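Local structure of response regulator (Caulobacter vibrioides, 3N0R) at residues L164-E169 and S220-V225; E199-R204 and D227-M232. The protein probably controls the general stress response as a two-component response regulator, its sigma-like region sequestering an anti-sigma factor once the receiver domain is phosphorylated. The protein carries 1 engineered substitution. All coordinates share one frame; numbering follows the deposited sequence. Where two conformers were deposited one is given.

Interaction 1 (L164-E169 and S220-V225); sequences LIIEDE and SGIDAV
Ile166, the last residue of strand 162-166, an inner strand next to the edge strand 186-191, reaches across to the turn that opens the 220-225 segment and carries every close approach of the contact. Its two branches divide the work. The methyl CG2, held anti to the backbone N, rests on the glycine backbone, 3.8 Å from Gly221 CA, while CD1 at the end of the longer branch sits 3.6 Å from Gly221 O. Gly221 brings only backbone to this meeting, and Ile166 CA and Gly221 CA stand 5.9 Å apart.

The apolar side-chain contacts all converge on the same CD1. Ile222 extends its own CD1 to 4.0 Å from Ile166 CD1, the two side chains crossing at about a right angle, and Val225 adds CG2 at 4.2 Å from Ile166 CD1. Ala197 and Val209 also touch Ile166.

Polar bonds run within the segments or to other parts of the domain, not between the two segments. The type I turn from Ser220 to Asp223 is closed by Asp223 N to Ser220 O, 3.1 Å. Past the strand end, Glu167 OE1 accepts Glu169 N through its anti lone pair at 162°, and Glu167 OE2 lies close to Asp212 OD2, at the predicted phosphorylation site. Across the segments the contact is thus purely van der Waals, seating the loop on the face of the strand that carries Ile166, just beside the acidic pocket of a receiver domain.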
loop_
_atom_site.group_PDB
_atom_site.type_symbol
_atom_site.label_atom_id
_atom_site.label_comp_id
_atom_site.label_asym_id
_atom_site.label_seq_id
_atom_site.Cartn_x
_atom_site.Cartn_y
_atom_site.Cartn_z
ATOM N N LEU A 164 1.915 12.696 13.345
ATOM C CA LEU A 164 3.293 13.168 13.501
ATOM C C LEU A 164 4.060 12.874 12.218
ATOM O O LEU A 164 3.989 11.758 11.684
ATOM C CB LEU A 164 3.966 12.440 14.669
ATOM C CG LEU A 164 5.472 12.659 14.822
ATOM C CD1 LEU A 164 5.782 14.122 15.140
ATOM C CD2 LEU A 164 6.021 11.762 15.921
ATOM N N ILE A 165 4.772 13.878 11.717
ATOM C CA ILE A 165 5.634 13.701 10.554
ATOM C C ILE A 165 7.087 13.759 11.016
ATOM O O ILE A 165 7.450 14.643 11.789
ATOM C CB ILE A 165 5.363 14.808 9.505
ATOM C CG1 ILE A 165 3.931 14.696 8.972
ATOM C CG2 ILE A 165 6.391 14.748 8.368
ATOM C CD1 ILE A 165 3.435 15.929 8.293
ATOM N N ILE A 166 7.906 12.812 10.557
ATOM C CA ILE A 166 9.343 12.827 10.833
ATOM C C ILE A 166 10.079 12.934 9.500
ATOM O O ILE A 166 10.173 11.968 8.738
ATOM C CB ILE A 166 9.816 11.587 11.634
ATOM C CG1 ILE A 166 8.912 11.332 12.852
ATOM C CG2 ILE A 166 11.274 11.754 12.049
ATOM C CD1 ILE A 166 9.162 10.001 13.551
ATOM N N GLU A 167 10.556 14.136 9.207
ATOM C CA GLU A 167 11.121 14.454 7.907
ATOM C C GLU A 167 11.980 15.689 8.070
ATOM O O GLU A 167 11.529 16.690 8.625
ATOM C CB GLU A 167 9.995 14.729 6.902
ATOM C CG GLU A 167 10.481 15.139 5.525
ATOM C CD GLU A 167 11.350 14.085 4.888
ATOM O OE1 GLU A 167 12.552 14.343 4.678
ATOM O OE2 GLU A 167 10.829 12.988 4.605
ATOM N N ASP A 168 13.214 15.633 7.581
ATOM C CA ASP A 168 14.117 16.777 7.710
ATOM C C ASP A 168 14.275 17.597 6.429
ATOM O O ASP A 168 14.755 18.722 6.477
ATOM C CB ASP A 168 15.484 16.366 8.280
ATOM C CG ASP A 168 16.195 15.338 7.432
ATOM O OD1 ASP A 168 15.562 14.717 6.556
ATOM O OD2 ASP A 168 17.405 15.142 7.663
ATOM N N GLU A 169 13.881 17.050 5.282
ATOM C CA GLU A 169 13.947 17.828 4.046
ATOM C C GLU A 169 12.778 18.801 4.063
ATOM O O GLU A 169 11.635 18.377 4.057
ATOM C CB GLU A 169 13.842 16.925 2.820
ATOM C CG GLU A 169 15.029 16.029 2.572
ATOM C CD GLU A 169 15.056 15.534 1.140
ATOM O OE1 GLU A 169 14.392 14.521 0.842
ATOM O OE2 GLU A 169 15.719 16.179 0.301
ATOM N N SER A 220 17.356 6.250 10.785
ATOM C CA SER A 220 15.936 6.082 10.522
ATOM C C SER A 220 15.156 6.959 11.495
ATOM O O SER A 220 15.334 6.857 12.709
ATOM C CB SER A 220 15.546 4.612 10.708
ATOM O OG SER A 220 14.201 4.376 10.326
ATOM N N GLY A 221 14.298 7.822 10.961
ATOM C CA GLY A 221 13.573 8.786 11.768
ATOM C C GLY A 221 12.733 8.176 12.873
ATOM O O GLY A 221 12.502 8.806 13.900
ATOM N N ILE A 222 12.287 6.942 12.669
ATOM C CA ILE A 222 11.361 6.301 13.591
ATOM C C ILE A 222 12.051 5.682 14.812
ATOM O O ILE A 222 11.390 5.338 15.793
ATOM C CB ILE A 222 10.551 5.202 12.856
ATOM C CG1 ILE A 222 9.214 4.933 13.556
ATOM C CG2 ILE A 222 11.385 3.930 12.689
ATOM C CD1 ILE A 222 8.228 6.081 13.458
ATOM N N ASP A 223 13.376 5.562 14.763
ATOM C CA ASP A 223 14.088 4.695 15.710
ATOM C C ASP A 223 13.825 4.948 17.194
ATOM O O ASP A 223 13.702 3.998 17.969
ATOM C CB ASP A 223 15.598 4.700 15.442
ATOM C CG ASP A 223 15.997 3.739 14.337
ATOM O OD1 ASP A 223 15.133 2.948 13.901
ATOM O OD2 ASP A 223 17.176 3.762 13.921
ATOM N N ALA A 224 13.761 6.211 17.602
ATOM C CA ALA A 224 13.628 6.522 19.023
ATOM C C ALA A 224 12.187 6.460 19.511
ATOM O O ALA A 224 11.937 6.553 20.713
ATOM C CB ALA A 224 14.247 7.879 19.340
ATOM N N VAL A 225 11.240 6.298 18.590
ATOM C CA VAL A 225 9.838 6.228 18.987
ATOM C C VAL A 225 9.174 4.896 18.612
ATOM O O VAL A 225 8.018 4.648 18.961
ATOM C CB VAL A 225 9.018 7.419 18.425
ATOM C CG1 VAL A 225 9.506 8.730 19.032
ATOM C CG2 VAL A 225 9.070 7.455 16.898
#

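Interaction 2 (E199-R204 and D227-M232); sequences EAVTRR and DILGRM
Val201 and Ile228 join helix 194-203 to helix 226-231 through one close pair of methyl groups, Val201 CG1 and Ile228 CG2, 3.8 Å apart. Both CB atoms point at the opposing helix, and in both residues the touching methyl lies anti to the backbone N (Val201 chi1 172°). The two side chains slide past each other in opposite directions. This is the tight part of the contact, although the backbones remain well separated, with Val201 CA 8.3 Å from Ile228 CA.

The second branch of Val201 makes a looser approach: CG2 is 4.5 Å from Leu229 CD2. Leu229 starts out beside the interface, and its CD2 methyl brings it back toward Val201. Pro206, Ile222 and Val234 pack against the same leucine, and Leu164 and Val225 against Val201, which places both residues in the buried layer between the helices and the sheet.

On the solvent side the character changes to charge, and the outer sides of both helices are exposed and carry charged residues. Glu199 and Arg203, one helical turn apart, approach in a long salt bridge of 3.6 Å between Arg203 NH1 and Glu199 OE2; because Arg203 was modelled in two conformers and the distance belongs to one of them, this pairing is doubtful. Arg204, where the chain leaves helical geometry, forms a salt bridge with Glu162 at the start of strand 162-166, and Thr202 OG1 hydrogen-bonds Leu198 O within its own helix. Adjacent helices packed side by side on one face of a parallel sheet of strand order 2-1-3-4-5 are consistent with the receiver-domain fold.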
loop_
_atom_site.group_PDB
_atom_site.type_symbol
_atom_site.label_atom_id
_atom_site.label_comp_id
_atom_site.label_asym_id
_atom_site.label_seq_id
_atom_site.Cartn_x
_atom_site.Cartn_y
_atom_site.Cartn_z
ATOM N N GLU A 199 10.634 13.885 21.540
ATOM C CA GLU A 199 10.029 14.988 22.273
ATOM C C GLU A 199 8.543 15.129 21.932
ATOM O O GLU A 199 7.699 15.289 22.819
ATOM C CB GLU A 199 10.768 16.279 21.952
ATOM C CG GLU A 199 10.360 17.448 22.809
ATOM C CD GLU A 199 11.275 18.642 22.617
ATOM O OE1 GLU A 199 11.976 18.698 21.579
ATOM O OE2 GLU A 199 11.303 19.520 23.506
ATOM N N ALA A 200 8.227 15.063 20.644
ATOM C CA ALA A 200 6.834 15.168 20.213
ATOM C C ALA A 200 5.954 14.062 20.795
ATOM O O ALA A 200 4.858 14.324 21.303
ATOM C CB ALA A 200 6.745 15.172 18.698
ATOM N N VAL A 201 6.424 12.821 20.709
ATOM C CA VAL A 201 5.632 11.688 21.182
ATOM C C VAL A 201 5.485 11.717 22.705
ATOM O O VAL A 201 4.457 11.329 23.237
ATOM C CB VAL A 201 6.221 10.339 20.707
ATOM C CG1 VAL A 201 5.501 9.189 21.370
ATOM C CG2 VAL A 201 6.109 10.215 19.190
ATOM N N THR A 202 6.505 12.206 23.398
ATOM C CA THR A 202 6.438 12.347 24.845
ATOM C C THR A 202 5.336 13.327 25.261
ATOM O O THR A 202 4.677 13.144 26.285
ATOM C CB THR A 202 7.800 12.768 25.405
ATOM O OG1 THR A 202 8.772 11.773 25.057
ATOM C CG2 THR A 202 7.755 12.907 26.914
ATOM N N ARG A 203 5.109 14.349 24.443
ATOM C CA ARG A 203 4.031 15.295 24.710
ATOM C C ARG A 203 2.655 14.720 24.387
ATOM O O ARG A 203 1.700 14.923 25.146
ATOM C CB ARG A 203 4.240 16.600 23.942
ATOM C CG ARG A 203 5.172 17.564 24.634
ATOM C CD ARG A 203 5.093 18.952 24.020
ATOM N NE ARG A 203 5.800 19.932 24.838
ATOM C CZ ARG A 203 7.120 19.959 24.979
ATOM N NH1 ARG A 203 7.864 19.058 24.355
ATOM N NH2 ARG A 203 7.696 20.881 25.740
ATOM N N ARG A 204 2.545 14.008 23.265
ATOM C CA ARG A 204 1.262 13.457 22.856
ATOM C C ARG A 204 1.470 12.271 21.927
ATOM O O ARG A 204 2.235 12.357 20.980
ATOM C CB ARG A 204 0.446 14.537 22.142
ATOM C CG ARG A 204 -1.047 14.267 22.070
ATOM C CD ARG A 204 -1.794 15.532 21.675
ATOM N NE ARG A 204 -3.227 15.514 21.982
ATOM C CZ ARG A 204 -3.983 14.424 22.112
ATOM N NH1 ARG A 204 -3.472 13.209 21.957
ATOM N NH2 ARG A 204 -5.276 14.554 22.389
ATOM N N ASP A 227 9.387 1.838 19.657
ATOM C CA ASP A 227 8.884 1.004 20.748
ATOM C C ASP A 227 7.584 1.547 21.344
ATOM O O ASP A 227 6.616 0.800 21.531
ATOM C CB ASP A 227 9.941 0.845 21.847
ATOM C CG ASP A 227 11.138 0.028 21.394
ATOM O OD1 ASP A 227 11.059 -0.614 20.323
ATOM O OD2 ASP A 227 12.156 0.016 22.121
ATOM N N ILE A 228 7.572 2.845 21.636
ATOM C CA ILE A 228 6.401 3.516 22.192
ATOM C C ILE A 228 5.212 3.392 21.247
ATOM O O ILE A 228 4.101 3.072 21.668
ATOM C CB ILE A 228 6.679 5.017 22.458
ATOM C CG1 ILE A 228 7.762 5.190 23.525
ATOM C CG2 ILE A 228 5.405 5.733 22.888
ATOM C CD1 ILE A 228 8.345 6.590 23.564
ATOM N N LEU A 229 5.449 3.646 19.962
ATOM C CA LEU A 229 4.387 3.562 18.970
ATOM C C LEU A 229 3.869 2.136 18.859
ATOM O O LEU A 229 2.669 1.916 18.697
ATOM C CB LEU A 229 4.892 4.044 17.613
ATOM C CG LEU A 229 5.325 5.510 17.557
ATOM C CD1 LEU A 229 5.929 5.824 16.201
ATOM C CD2 LEU A 229 4.152 6.431 17.852
ATOM N N GLY A 230 4.778 1.172 18.953
ATOM C CA GLY A 230 4.420 -0.229 18.825
ATOM C C GLY A 230 3.478 -0.697 19.916
ATOM O O GLY A 230 2.560 -1.477 19.670
ATOM N N ARG A 231 3.699 -0.210 21.130
ATOM C CA ARG A 231 2.878 -0.616 22.264
ATOM C C ARG A 231 1.467 -0.029 22.185
ATOM O O ARG A 231 0.529 -0.554 22.786
ATOM C CB ARG A 231 3.572 -0.244 23.574
ATOM C CG ARG A 231 4.906 -0.958 23.758
ATOM C CD ARG A 231 5.452 -0.804 25.169
ATOM N NE ARG A 231 6.186 0.444 25.356
ATOM C CZ ARG A 231 5.644 1.572 25.802
ATOM N NH1 ARG A 231 4.353 1.618 26.106
ATOM N NH2 ARG A 231 6.393 2.658 25.944
HETATM N N MSE A 232 1.324 1.054 21.425
HETATM C CA MSE A 232 0.023 1.687 21.242
HETATM C C MSE A 232 -0.579 1.314 19.888
HETATM O O MSE A 232 -1.630 1.824 19.497
HETATM C CB MSE A 232 0.143 3.206 21.372
HETATM C CG MSE A 232 0.711 3.673 22.706
HETATM SE SE MSE A 232 -0.245 2.945 24.242
HETATM C CE MSE A 232 -2.068 3.396 23.706
#

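Overall arrangement
Interactions 1 and 2 belong to one continuous apolar layer of the receiver domain, their centres 12 Å apart. Their segments alternate along the chain, and the side chains touch: Ile222 CD1 lies 3.6 Å from Leu229 CD1, and Leu164 CD2 is equally near Val201 CG2. Val225 CG1 adds a third link, 3.7 Å from Val201 CG2. Interaction 1 thus anchors the loop to strand 162-166, while interaction 2 joins the helix after that loop to helix 194-203. Of the two, the strand side of interaction 1 leads to the acidic pocket around the predicted phosphorylation site, Asp212, where Glu169, just past the strand end, forms a salt bridge with Lys260.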